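Local coordinates for GH127 beta-L-arabinofuranoside (PDB 4QK0), which probably hydrolyses beta-L-arabinofuranosidic linkages to release L-arabinose, at residues D28-E33 against A87-T92; H32-Y37 against N416-I421; A80-A85 against P96-L101; D20-R25 against G367-M372; E333-I338 against C410-P415. One frame throughout, in Å; residues are numbered along the deposited sequence.

Interaction 1: residues D28-E33 against A87-T92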
# COMPACT_ATOMS: atom_id res chain seq x y z
N ASP A 28 21.69 -22.39 21.13
CA ASP A 28 21.17 -23.73 21.38
C ASP A 28 20.03 -24.07 20.47
O ASP A 28 19.95 -25.20 19.97
CB ASP A 28 20.75 -23.89 22.84
CG ASP A 28 21.97 -23.86 23.81
OD1 ASP A 28 23.11 -24.09 23.35
OD2 ASP A 28 21.79 -23.60 25.05
N VAL A 29 19.13 -23.11 20.25
CA VAL A 29 18.03 -23.31 19.31
C VAL A 29 18.55 -23.53 17.91
O VAL A 29 18.07 -24.41 17.17
CB VAL A 29 17.04 -22.13 19.35
CG1 VAL A 29 16.14 -22.14 18.14
CG2 VAL A 29 16.21 -22.20 20.63
N VAL A 30 19.51 -22.71 17.48
CA VAL A 30 20.07 -22.93 16.13
C VAL A 30 20.71 -24.30 16.00
O VAL A 30 20.58 -24.98 14.97
CB VAL A 30 21.11 -21.82 15.79
CG1 VAL A 30 21.91 -22.18 14.55
CG2 VAL A 30 20.43 -20.51 15.55
N ARG A 31 21.43 -24.72 17.05
CA ARG A 31 22.18 -25.98 17.03
C ARG A 31 21.27 -27.19 17.05
O ARG A 31 21.50 -28.15 16.31
CB ARG A 31 23.16 -26.06 18.22
CG ARG A 31 23.99 -27.37 18.24
CD ARG A 31 24.96 -27.40 19.42
NE ARG A 31 26.14 -26.65 19.00
CZ ARG A 31 26.56 -25.51 19.50
NH1 ARG A 31 25.94 -24.95 20.52
NH2 ARG A 31 27.63 -24.95 18.98
N HIS A 32 20.23 -27.16 17.89
CA HIS A 32 19.40 -28.35 18.07
C HIS A 32 18.17 -28.40 17.19
O HIS A 32 17.77 -29.48 16.82
CB HIS A 32 19.04 -28.53 19.52
CG HIS A 32 20.24 -28.73 20.39
ND1 HIS A 32 20.52 -27.93 21.48
CD2 HIS A 32 21.28 -29.59 20.27
CE1 HIS A 32 21.67 -28.31 22.02
NE2 HIS A 32 22.15 -29.31 21.30
N GLU A 33 17.62 -27.26 16.80
CA GLU A 33 16.42 -27.23 15.96
C GLU A 33 16.69 -26.75 14.54
O GLU A 33 16.37 -27.44 13.57
CB GLU A 33 15.36 -26.33 16.62
CG GLU A 33 14.16 -26.02 15.74
CD GLU A 33 13.37 -27.27 15.35
OE1 GLU A 33 12.95 -27.39 14.16
OE2 GLU A 33 13.17 -28.14 16.25
N ALA A 87 29.98 -24.44 10.48
CA ALA A 87 31.32 -23.95 10.87
C ALA A 87 31.33 -23.19 12.14
O ALA A 87 32.12 -23.48 13.06
CB ALA A 87 31.90 -23.10 9.76
N TYR A 88 30.42 -22.21 12.27
CA TYR A 88 30.39 -21.41 13.49
C TYR A 88 29.93 -22.23 14.66
O TYR A 88 30.37 -21.99 15.81
CB TYR A 88 29.50 -20.16 13.35
CG TYR A 88 29.91 -19.24 12.22
CD1 TYR A 88 31.24 -18.89 12.02
CD2 TYR A 88 28.97 -18.69 11.38
CE1 TYR A 88 31.61 -18.02 11.00
CE2 TYR A 88 29.33 -17.84 10.34
CZ TYR A 88 30.65 -17.51 10.16
OH TYR A 88 31.00 -16.68 9.12
N LEU A 89 29.02 -23.17 14.42
CA LEU A 89 28.57 -24.02 15.52
C LEU A 89 29.72 -24.86 16.08
O LEU A 89 29.85 -25.04 17.31
CB LEU A 89 27.43 -24.92 15.08
CG LEU A 89 26.12 -24.14 14.96
CD1 LEU A 89 25.06 -25.06 14.38
CD2 LEU A 89 25.63 -23.60 16.26
N LEU A 90 30.54 -25.38 15.17
CA LEU A 90 31.69 -26.18 15.55
C LEU A 90 32.77 -25.43 16.30
O LEU A 90 33.53 -26.06 17.00
CB LEU A 90 32.31 -26.85 14.33
CG LEU A 90 31.42 -27.85 13.60
CD1 LEU A 90 32.07 -28.35 12.33
CD2 LEU A 90 31.06 -29.04 14.49
N GLU A 91 32.87 -24.11 16.14
CA GLU A 91 33.78 -23.29 16.96
C GLU A 91 33.39 -23.30 18.42
O GLU A 91 34.25 -23.08 19.26
CB GLU A 91 33.78 -21.82 16.55
CG GLU A 91 34.53 -21.49 15.27
CD GLU A 91 34.67 -19.99 15.01
OE1 GLU A 91 33.78 -19.22 15.43
OE2 GLU A 91 35.68 -19.57 14.38
N THR A 92 32.11 -23.45 18.73
CA THR A 92 31.66 -23.34 20.12
C THR A 92 31.25 -24.68 20.72
O THR A 92 30.81 -24.74 21.85
CB THR A 92 30.48 -22.33 20.28
OG1 THR A 92 29.31 -22.83 19.61
CG2 THR A 92 30.85 -20.96 19.73
O HOH W 1 27.80 -27.79 17.40
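Arg31 NH2 binds two oxygens of the facing helix at once. It donates to Leu89 O at 2.8 Å, with a bent N-H...O angle of 133°, and to Thr92 OG1, also at 2.8 Å but straighter at 152°. Both acceptors lie close to the guanidinium plane, so the pair fixes its rotation. Over one face of the same group sits Leu89 CD2, 3.6 Å from Arg31 NH2, the two side chains running antiparallel alongside. A water adds a further link: it accepts from Arg31 NE at 2.6 Å and gives a weak bond to Leu89 O. The other Leu89 methyl, CD1, packs on Val30 CG1 at 4.3 Å. These residues join helices 22-42 and 76-92 of the helical catalytic domain, which by its clan is expected to be an (alpha/alpha)6 barrel; the local axes pass 10.9 Å apart at a crossing angle of -112°. The arginine spans this gap because its first two torsions are extended, and a bend at chi3 then turns the guanidinium toward Leu89 O and Thr92 OG1. Replacing Arg31 by an alanine removes both NH2 bonds and the group beneath Leu89 CD2, which is likely to open a gap beside the leucine and leave little more than the Val30-Leu89 packing between the segments. Leu89 O also accepts from Thr92 N, which comes from the opposite face of the carbonyl to Arg31 NH2. Farther out, Leu89 rests on Ile35 and Ala422, while Val30 touches Ala418 and Ile421 of helix 413-422.

Interaction 2: residues H32-Y37 against N416-I421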
# COMPACT_ATOMS: atom_id res chain seq x y z
N HIS A 32 20.23 -27.16 17.89
CA HIS A 32 19.40 -28.35 18.07
C HIS A 32 18.17 -28.40 17.19
O HIS A 32 17.77 -29.48 16.82
CB HIS A 32 19.04 -28.53 19.52
CG HIS A 32 20.24 -28.73 20.39
ND1 HIS A 32 20.52 -27.93 21.48
CD2 HIS A 32 21.28 -29.59 20.27
CE1 HIS A 32 21.67 -28.31 22.02
NE2 HIS A 32 22.15 -29.31 21.30
N GLU A 33 17.62 -27.26 16.80
CA GLU A 33 16.42 -27.23 15.96
C GLU A 33 16.69 -26.75 14.54
O GLU A 33 16.37 -27.44 13.57
CB GLU A 33 15.36 -26.33 16.62
CG GLU A 33 14.16 -26.02 15.74
CD GLU A 33 13.37 -27.27 15.35
OE1 GLU A 33 12.95 -27.39 14.16
OE2 GLU A 33 13.17 -28.14 16.25
N VAL A 34 17.25 -25.55 14.40
CA VAL A 34 17.30 -24.94 13.09
C VAL A 34 18.20 -25.64 12.11
O VAL A 34 17.78 -26.00 11.00
CB VAL A 34 17.72 -23.47 13.17
CG1 VAL A 34 17.67 -22.83 11.80
CG2 VAL A 34 16.82 -22.67 14.10
N ILE A 35 19.45 -25.87 12.49
CA ILE A 35 20.41 -26.50 11.57
C ILE A 35 20.07 -27.97 11.22
O ILE A 35 20.11 -28.39 10.04
CB ILE A 35 21.84 -26.33 12.12
CG1 ILE A 35 22.33 -24.91 11.84
CG2 ILE A 35 22.79 -27.38 11.56
CD1 ILE A 35 22.35 -24.47 10.40
N PRO A 36 19.71 -28.77 12.21
CA PRO A 36 19.22 -30.12 11.86
C PRO A 36 17.99 -30.17 10.95
O PRO A 36 17.95 -30.99 10.02
CB PRO A 36 18.89 -30.72 13.24
CG PRO A 36 19.87 -30.05 14.14
CD PRO A 36 19.84 -28.61 13.66
N TYR A 37 17.00 -29.31 11.19
CA TYR A 37 15.81 -29.27 10.32
C TYR A 37 16.19 -28.90 8.90
O TYR A 37 15.73 -29.53 7.93
CB TYR A 37 14.75 -28.29 10.88
CG TYR A 37 13.46 -28.29 10.08
CD1 TYR A 37 13.32 -27.50 8.96
CD2 TYR A 37 12.41 -29.14 10.42
CE1 TYR A 37 12.16 -27.52 8.20
CE2 TYR A 37 11.24 -29.16 9.67
CZ TYR A 37 11.12 -28.34 8.57
OH TYR A 37 9.97 -28.35 7.84
N ASN A 416 20.20 -18.25 6.89
CA ASN A 416 20.66 -16.91 7.07
C ASN A 416 20.65 -16.52 8.53
O ASN A 416 21.71 -16.14 9.02
CB ASN A 416 19.97 -15.91 6.15
CG ASN A 416 20.95 -15.28 5.13
OD1 ASN A 416 20.90 -15.63 3.95
ND2 ASN A 416 21.83 -14.37 5.58
N LEU A 417 19.54 -16.61 9.27
CA LEU A 417 19.62 -16.25 10.70
C LEU A 417 20.55 -17.13 11.48
O LEU A 417 21.24 -16.68 12.36
CB LEU A 417 18.30 -16.31 11.41
CG LEU A 417 17.56 -15.00 11.64
CD1 LEU A 417 16.21 -15.35 12.24
CD2 LEU A 417 18.29 -14.02 12.55
N ALA A 418 20.56 -18.40 11.16
CA ALA A 418 21.47 -19.33 11.82
C ALA A 418 22.92 -18.87 11.73
O ALA A 418 23.63 -18.95 12.73
CB ALA A 418 21.37 -20.70 11.18
N ARG A 419 23.39 -18.45 10.55
CA ARG A 419 24.81 -18.10 10.42
C ARG A 419 25.15 -16.87 11.22
O ARG A 419 26.22 -16.83 11.81
CB ARG A 419 25.29 -17.99 8.99
CG ARG A 419 24.74 -16.84 8.18
CD ARG A 419 25.30 -16.92 6.77
NE ARG A 419 24.83 -15.82 5.95
CZ ARG A 419 25.57 -15.14 5.09
NH1 ARG A 419 26.86 -15.40 4.92
NH2 ARG A 419 25.00 -14.15 4.40
N LEU A 420 24.23 -15.93 11.34
CA LEU A 420 24.48 -14.79 12.22
C LEU A 420 24.49 -15.13 13.72
O LEU A 420 25.42 -14.76 14.49
CB LEU A 420 23.45 -13.69 11.97
CG LEU A 420 23.57 -12.50 12.92
CD1 LEU A 420 24.92 -11.82 12.74
CD2 LEU A 420 22.48 -11.49 12.63
N ILE A 421 23.44 -15.82 14.16
CA ILE A 421 23.29 -16.13 15.57
C ILE A 421 24.47 -16.97 16.01
O ILE A 421 25.02 -16.77 17.09
CB ILE A 421 21.96 -16.88 15.82
CG1 ILE A 421 20.78 -15.89 15.79
CG2 ILE A 421 21.97 -17.58 17.16
CD1 ILE A 421 19.43 -16.56 15.79
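Val34 and Ala418 mark the point where helices 22-42 and 413-422 come near each other, their CA atoms 7.1 Å apart. The first of these helices is irregular here: a wider pi-type turn covers residues 32-34, and a kink follows at Pro36, whose nitrogen has no hydrogen to give to the preceding turn. Regular bonding resumes with Tyr37 N to Glu33 O at 3.1 Å. In the other segment Ile421 N donates to Leu417 O.

The side-chain contact is small and wholly apolar, made by three buried residues. The single methyl of Ala418 points at the facing helix and receives both partners. Ile35 CD1 approaches it to 4.0 Å from Ala418 CB, and Val34 CG1 lies at 4.3 Å from the same atom. In Ile35, chi1 (-78°) sets CG1 anti to the carbonyl carbon, and chi2 (-58°) then turns CD1 onto the alanine methyl, although the CB itself does not point there. The short alanine side chain leaves room for the helices to approach. Ile35 also touches Ala85, Val86 and Leu89, and Ala418 touches Ala85, so helix 76-92 closes over the same spot. Two helices near the start of the catalytic domain and one near its end thus pack through small and branched apolar side chains, as in the interior of the (alpha/alpha)6 barrel expected for this family.

Interaction 3: residues A80-A85 against P96-L101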
# COMPACT_ATOMS: atom_id res chain seq x y z
N ALA A 80 25.69 -23.62 0.91
CA ALA A 80 26.78 -22.80 1.41
C ALA A 80 26.43 -22.21 2.72
O ALA A 80 27.23 -22.23 3.66
CB ALA A 80 27.12 -21.71 0.41
N LYS A 81 25.23 -21.67 2.84
CA LYS A 81 24.86 -20.98 4.08
C LYS A 81 24.73 -21.94 5.21
O LYS A 81 25.02 -21.59 6.37
CB LYS A 81 23.56 -20.18 3.93
CG LYS A 81 23.69 -18.97 3.01
CD LYS A 81 22.30 -18.46 2.61
CE LYS A 81 22.39 -17.24 1.73
NZ LYS A 81 21.06 -16.98 1.13
N TRP A 82 24.25 -23.16 4.90
CA TRP A 82 24.13 -24.17 5.96
C TRP A 82 25.56 -24.55 6.44
O TRP A 82 25.83 -24.58 7.66
CB TRP A 82 23.32 -25.39 5.46
CG TRP A 82 23.12 -26.49 6.44
CD1 TRP A 82 22.08 -26.63 7.32
CD2 TRP A 82 23.99 -27.60 6.69
NE1 TRP A 82 22.26 -27.75 8.09
CE2 TRP A 82 23.41 -28.37 7.71
CE3 TRP A 82 25.19 -28.03 6.13
CZ2 TRP A 82 24.00 -29.53 8.20
CZ3 TRP A 82 25.76 -29.21 6.60
CH2 TRP A 82 25.16 -29.94 7.62
N LEU A 83 26.49 -24.77 5.50
CA LEU A 83 27.90 -25.07 5.88
C LEU A 83 28.53 -23.96 6.72
O LEU A 83 29.22 -24.22 7.70
CB LEU A 83 28.75 -25.33 4.67
CG LEU A 83 28.47 -26.66 3.95
CD1 LEU A 83 29.14 -26.69 2.60
CD2 LEU A 83 28.94 -27.83 4.78
N GLU A 84 28.25 -22.72 6.36
CA GLU A 84 28.81 -21.60 7.07
C GLU A 84 28.33 -21.56 8.49
O GLU A 84 29.11 -21.36 9.44
CB GLU A 84 28.54 -20.27 6.36
CG GLU A 84 29.33 -19.12 7.00
CD GLU A 84 28.96 -17.72 6.52
OE1 GLU A 84 28.33 -17.61 5.46
OE2 GLU A 84 29.33 -16.73 7.20
N ALA A 85 27.04 -21.73 8.68
CA ALA A 85 26.53 -21.79 10.05
C ALA A 85 27.11 -22.96 10.85
O ALA A 85 27.38 -22.84 12.05
CB ALA A 85 25.03 -21.89 10.05
N PRO A 96 31.50 -34.45 16.26
CA PRO A 96 32.13 -35.20 15.19
C PRO A 96 31.15 -35.62 14.13
O PRO A 96 31.54 -35.76 12.99
CB PRO A 96 32.75 -36.42 15.92
CG PRO A 96 32.30 -36.33 17.34
CD PRO A 96 31.91 -34.91 17.60
N GLU A 97 29.90 -35.84 14.49
CA GLU A 97 28.89 -36.23 13.48
C GLU A 97 28.54 -35.12 12.57
O GLU A 97 28.50 -35.33 11.38
CB GLU A 97 27.59 -36.68 14.07
CG GLU A 97 27.80 -38.05 14.64
CD GLU A 97 26.76 -38.97 14.09
OE1 GLU A 97 25.58 -38.68 14.38
OE2 GLU A 97 27.13 -39.93 13.35
N LEU A 98 28.32 -33.94 13.15
CA LEU A 98 28.06 -32.76 12.37
C LEU A 98 29.26 -32.45 11.47
O LEU A 98 29.12 -32.22 10.30
CB LEU A 98 27.76 -31.59 13.31
CG LEU A 98 27.22 -30.32 12.67
CD1 LEU A 98 26.04 -30.61 11.74
CD2 LEU A 98 26.82 -29.33 13.76
N GLU A 99 30.45 -32.52 12.04
CA GLU A 99 31.65 -32.30 11.27
C GLU A 99 31.82 -33.28 10.11
O GLU A 99 32.29 -32.94 9.03
CB GLU A 99 32.85 -32.36 12.20
CG GLU A 99 34.09 -31.76 11.57
CD GLU A 99 35.12 -31.29 12.60
OE1 GLU A 99 34.73 -30.95 13.75
OE2 GLU A 99 36.31 -31.24 12.23
N LYS A 100 31.42 -34.53 10.35
CA LYS A 100 31.44 -35.58 9.33
C LYS A 100 30.45 -35.26 8.19
O LYS A 100 30.79 -35.39 7.01
CB LYS A 100 31.13 -36.93 10.02
CG LYS A 100 30.71 -38.11 9.13
CD LYS A 100 31.88 -38.68 8.35
CE LYS A 100 31.44 -39.93 7.60
NZ LYS A 100 32.34 -40.20 6.44
N LEU A 101 29.23 -34.85 8.54
CA LEU A 101 28.25 -34.44 7.53
C LEU A 101 28.86 -33.36 6.66
O LEU A 101 28.77 -33.43 5.46
CB LEU A 101 26.98 -33.90 8.17
CG LEU A 101 26.14 -34.89 8.94
CD1 LEU A 101 24.94 -34.16 9.58
CD2 LEU A 101 25.64 -36.03 8.05
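Trp82 NE1 donates to Ile35 O of helix 22-42, a bond that satisfies the buried nitrogen and anchors the orientation of the indole, whose far rim meets Leu98 and Leu101. The ring carries its half of the contact with its six-membered part. Trp82 CH2 lies 4.4 Å from Leu101 CB, which stands at the ring edge, near its plane; Trp82 CZ2 lies 4.2 Å from Leu98 CD1. With CG anti to the backbone N (chi1 -179°), the indole swings out from its helix and brings this rim to the two leucines. A short loop joins helices 76-92 and 96-112, which makes them a helical hairpin, in keeping with the six-hairpin clan of the catalytic domain. Leu83 extends the same interface by packing on Ala102, Val105 and Leu109 farther along the second helix. The indole has a further aromatic partner in a third helix: Trp39 stacks on the Trp82 ring and also touches Leu101, so helix 22-42 covers the hairpin where its two arms meet.

Interaction 4: residues D20-R25 against G367-M372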
# COMPACT_ATOMS: atom_id res chain seq x y z
N ASP A 20 26.24 -16.37 28.54
CA ASP A 20 25.10 -15.53 28.91
C ASP A 20 23.85 -16.38 28.93
O ASP A 20 23.94 -17.59 28.90
CB ASP A 20 25.00 -14.31 27.98
CG ASP A 20 24.24 -14.62 26.73
OD1 ASP A 20 24.26 -15.81 26.32
OD2 ASP A 20 23.63 -13.65 26.19
N GLN A 21 22.70 -15.76 29.05
CA GLN A 21 21.43 -16.47 28.94
C GLN A 21 20.80 -16.19 27.59
O GLN A 21 20.40 -17.09 26.86
CB GLN A 21 20.46 -15.99 30.01
CG GLN A 21 20.81 -16.39 31.43
CD GLN A 21 20.98 -17.89 31.57
OE1 GLN A 21 22.10 -18.38 31.48
NE2 GLN A 21 19.88 -18.62 31.77
N PHE A 22 20.77 -14.91 27.24
CA PHE A 22 20.06 -14.46 26.08
C PHE A 22 20.56 -15.08 24.77
O PHE A 22 19.80 -15.76 24.08
CB PHE A 22 20.09 -12.91 26.05
CG PHE A 22 19.18 -12.31 25.04
CD1 PHE A 22 17.82 -12.16 25.32
CD2 PHE A 22 19.65 -11.97 23.79
CE1 PHE A 22 16.97 -11.62 24.37
CE2 PHE A 22 18.80 -11.43 22.84
CZ PHE A 22 17.46 -11.26 23.13
N TRP A 23 21.83 -14.84 24.40
CA TRP A 23 22.35 -15.40 23.13
C TRP A 23 22.62 -16.88 23.20
O TRP A 23 22.46 -17.59 22.22
CB TRP A 23 23.56 -14.65 22.63
CG TRP A 23 23.21 -13.28 22.26
CD1 TRP A 23 23.51 -12.14 22.94
CD2 TRP A 23 22.44 -12.88 21.14
NE1 TRP A 23 22.99 -11.06 22.32
CE2 TRP A 23 22.34 -11.48 21.19
CE3 TRP A 23 21.83 -13.57 20.10
CZ2 TRP A 23 21.63 -10.74 20.24
CZ3 TRP A 23 21.12 -12.84 19.14
CH2 TRP A 23 21.02 -11.44 19.22
N LYS A 24 22.94 -17.38 24.37
CA LYS A 24 23.21 -18.80 24.51
C LYS A 24 21.97 -19.60 24.19
O LYS A 24 22.05 -20.61 23.45
CB LYS A 24 23.68 -19.15 25.92
CG LYS A 24 24.36 -20.52 26.00
CD LYS A 24 24.91 -20.81 27.40
CE LYS A 24 23.79 -21.22 28.37
NZ LYS A 24 23.25 -22.59 28.09
N ARG A 25 20.83 -19.16 24.69
CA ARG A 25 19.56 -19.80 24.33
C ARG A 25 19.34 -19.84 22.81
O ARG A 25 18.94 -20.88 22.25
CB ARG A 25 18.39 -19.13 25.07
CG ARG A 25 17.11 -19.98 25.13
CD ARG A 25 15.89 -19.13 25.44
NE ARG A 25 15.59 -18.25 24.33
CZ ARG A 25 14.93 -18.60 23.24
NH1 ARG A 25 14.48 -19.85 23.06
NH2 ARG A 25 14.67 -17.68 22.32
N GLY A 367 15.09 -6.27 14.79
CA GLY A 367 14.64 -6.74 13.48
C GLY A 367 15.29 -7.93 12.84
O GLY A 367 14.97 -8.25 11.67
N THR A 368 16.26 -8.54 13.51
CA THR A 368 16.85 -9.78 13.00
C THR A 368 16.11 -10.92 13.70
O THR A 368 15.50 -11.73 13.05
CB THR A 368 18.38 -9.94 13.28
OG1 THR A 368 18.62 -9.71 14.68
CG2 THR A 368 19.18 -8.97 12.46
N ILE A 369 16.27 -11.01 15.01
CA ILE A 369 15.71 -12.09 15.74
C ILE A 369 14.15 -12.07 15.71
O ILE A 369 13.53 -13.08 16.00
CB ILE A 369 16.24 -12.13 17.20
CG1 ILE A 369 16.22 -10.81 17.83
CG2 ILE A 369 17.68 -12.65 17.23
CD1 ILE A 369 16.44 -10.86 19.34
N SER A 370 13.55 -10.94 15.37
CA SER A 370 12.10 -10.89 15.12
C SER A 370 11.70 -11.85 14.02
O SER A 370 10.56 -12.29 13.98
CB SER A 370 11.66 -9.49 14.73
OG SER A 370 12.23 -9.07 13.49
N GLY A 371 12.66 -12.20 13.18
CA GLY A 371 12.47 -13.13 12.10
C GLY A 371 12.26 -14.61 12.45
O GLY A 371 12.08 -15.43 11.54
N MSE A 372 12.32 -14.95 13.72
CA MSE A 372 12.10 -16.31 14.14
C MSE A 372 11.24 -16.35 15.36
O MSE A 372 11.23 -15.43 16.18
CB MSE A 372 13.39 -17.15 14.36
CG MSE A 372 14.31 -16.58 15.44
SE MSE A 372 15.77 -17.85 15.93
CE MSE A 372 15.63 -19.08 14.42
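Ile369 sets its two branches against two aromatic rings: its CD1 meets Phe22 CZ at 3.9 Å, at the ring edge and near its plane, while its CG2 lies 3.9 Å from Trp23 CZ3, the isoleucine running roughly perpendicular to the tryptophan side chain. This division follows from the isoleucine torsion (chi1 46°), which puts CG1 between the backbone N and the carbonyl carbon and leaves CG2 anti to the latter. The two rings also pack on each other, with Phe22 CD2 over one face of the Trp23 indole, 3.7 Å above the plane and offset toward the rim, and Trp23 CD1 in turn at the phenyl edge. The contact joins the start of helix 22-42 to a short 3-10 segment, residues 369-371, in the loop after helix 354-365. Within the catalytic domain it therefore brings together parts of the chain more than 340 residues apart. Asp20 caps the helix start with both carboxylate oxygens, each through its syn lone pair: OD2 accepts from Trp23 N at 2.8 Å and 166°, and OD1 from Lys24 N at 2.8 Å and 144°. Trp23 NE1 is hydrogen-bonded to Tyr365 OH, and the Tyr365 ring meets Trp23 edge-to-face, which helps to hold the indole against Ile369. Ile369 also touches Tyr26 of helix 22-42 and Tyr631 from a loop late in the chain.

Interaction 5: residues E333-I338 against C410-P415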
# COMPACT_ATOMS: atom_id res chain seq x y z
N GLU A 333 12.88 -7.02 5.39
CA GLU A 333 13.26 -8.43 5.24
C GLU A 333 14.31 -8.82 6.28
O GLU A 333 15.23 -8.04 6.59
CB GLU A 333 13.82 -8.61 3.85
CG GLU A 333 14.10 -9.98 3.40
CD GLU A 333 14.68 -10.04 1.97
OE1 GLU A 333 15.19 -11.11 1.69
OE2 GLU A 333 14.61 -9.11 1.13
N THR A 334 14.13 -10.00 6.85
CA THR A 334 15.05 -10.54 7.82
C THR A 334 16.49 -10.47 7.29
O THR A 334 17.35 -9.96 7.98
CB THR A 334 14.65 -12.01 8.17
OG1 THR A 334 13.30 -12.04 8.67
CG2 THR A 334 15.56 -12.55 9.24
N CYS A 335 16.70 -10.92 6.06
CA CYS A 335 18.01 -10.93 5.45
C CYS A 335 18.64 -9.52 5.33
O CYS A 335 19.85 -9.38 5.39
CB CYS A 335 17.96 -11.60 4.09
SG CYS A 335 17.89 -13.37 4.26
N ALA A 336 17.81 -8.48 5.20
CA ALA A 336 18.34 -7.14 5.05
C ALA A 336 18.85 -6.65 6.38
O ALA A 336 19.81 -5.90 6.42
CB ALA A 336 17.30 -6.18 4.52
N SER A 337 18.18 -7.03 7.46
CA SER A 337 18.60 -6.61 8.77
C SER A 337 19.89 -7.35 9.19
O SER A 337 20.79 -6.75 9.79
CB SER A 337 17.50 -6.81 9.79
OG SER A 337 16.60 -5.73 9.72
N ILE A 338 20.01 -8.62 8.81
CA ILE A 338 21.23 -9.36 8.96
C ILE A 338 22.32 -8.67 8.17
O ILE A 338 23.44 -8.47 8.65
CB ILE A 338 21.03 -10.80 8.48
CG1 ILE A 338 20.05 -11.55 9.38
CG2 ILE A 338 22.36 -11.53 8.38
CD1 ILE A 338 19.65 -12.90 8.81
N CYS A 410 12.88 -19.68 -1.61
CA CYS A 410 13.64 -18.66 -0.92
C CYS A 410 13.40 -18.87 0.58
O CYS A 410 12.73 -18.09 1.28
CB CYS A 410 13.27 -17.25 -1.39
SG CYS A 410 14.76 -16.24 -1.63
N ALA A 411 13.96 -20.00 1.04
CA ALA A 411 14.07 -20.32 2.46
C ALA A 411 15.44 -19.86 2.94
O ALA A 411 16.29 -20.67 3.30
CB ALA A 411 13.89 -21.82 2.69
N CYS A 412 15.63 -18.55 2.93
CA CYS A 412 16.86 -17.94 3.40
C CYS A 412 16.73 -17.44 4.84
O CYS A 412 17.68 -17.48 5.60
CB CYS A 412 17.27 -16.79 2.47
SG CYS A 412 16.04 -15.47 2.29
N CYS A 413 15.55 -16.99 5.22
CA CYS A 413 15.33 -16.55 6.59
C CYS A 413 16.05 -17.48 7.59
O CYS A 413 16.73 -16.98 8.49
CB CYS A 413 13.85 -16.48 6.89
SG CYS A 413 12.86 -16.68 5.39
N PRO A 414 15.91 -18.83 7.43
CA PRO A 414 16.56 -19.75 8.39
C PRO A 414 18.11 -19.90 8.33
O PRO A 414 18.77 -19.52 9.30
CB PRO A 414 15.83 -21.09 8.16
CG PRO A 414 14.69 -20.81 7.24
CD PRO A 414 15.05 -19.57 6.48
N PRO A 415 18.71 -20.46 7.22
CA PRO A 415 20.18 -20.65 7.27
C PRO A 415 20.92 -19.31 7.33
O PRO A 415 22.10 -19.25 7.78
CB PRO A 415 20.51 -21.40 5.96
CG PRO A 415 19.41 -21.04 5.01
CD PRO A 415 18.18 -20.76 5.86
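Thiol packing joins the start of helix 334-350 to the approach to helix 413-422, deep in the catalytic domain and about 8 Å from the centre of the chain. Cys335 SG lies 3.4 Å from Cys412 SG, in van der Waals contact and too far for a covalent bond; the same two cysteines form a disulfide in another structure of this protein. Cys412 CB is next, 3.9 Å from Cys335 SG. It points at helix 334-350, and chi1 (58°) sets the Cys412 sulfur beside that of Cys335. Glu333 stretches its chain fully (chi2 -180°) alongside, bringing OE1 to 4.5 Å from Cys412 SG. Glu333, Cys335, Cys412 and Cys413 match in kind and order the zinc ligands of GH127 relatives and are consistent with such a site at the active centre, although Cys413 SG here stands 6.1 Å from Cys335 SG. Glu333 occupies the N-cap position, and its carbonyl accepts from both Ala336 N and Ser337 N. Next to it, Thr334 OG1 bonds to Phe380 O and Asn383 OD1, fastening the helix start to the loop. Val267 touches both Glu333 and Cys335, and Tyr381 touches Glu333 and Cys413.

Helix 22-42 threads through interactions 4, 1 and 2 in turn, the last two sharing His32 and Glu33 with centres about 7 Å apart. Interaction 3 adjoins interaction 2 through the salt bridge of Arg419 NH1 to Glu84 OE1, at 2.7 Å. Interactions 2 and 4 meet through selenomethionine Met372, whose CE packs on Val34 CG2 at 3.8 Å. Interaction 5, the probable metal and active site, lies about 11 Å from interaction 2 between centres; Leu417 CG packs on Thr334 CG2 there at 4.0 Å, and helix 413-422 serves both. Interaction 4 also reaches interaction 5, with Thr368 against Ser337 and Ile338, while interaction 1 stays about 7 Å from interaction 5 at the nearest atoms.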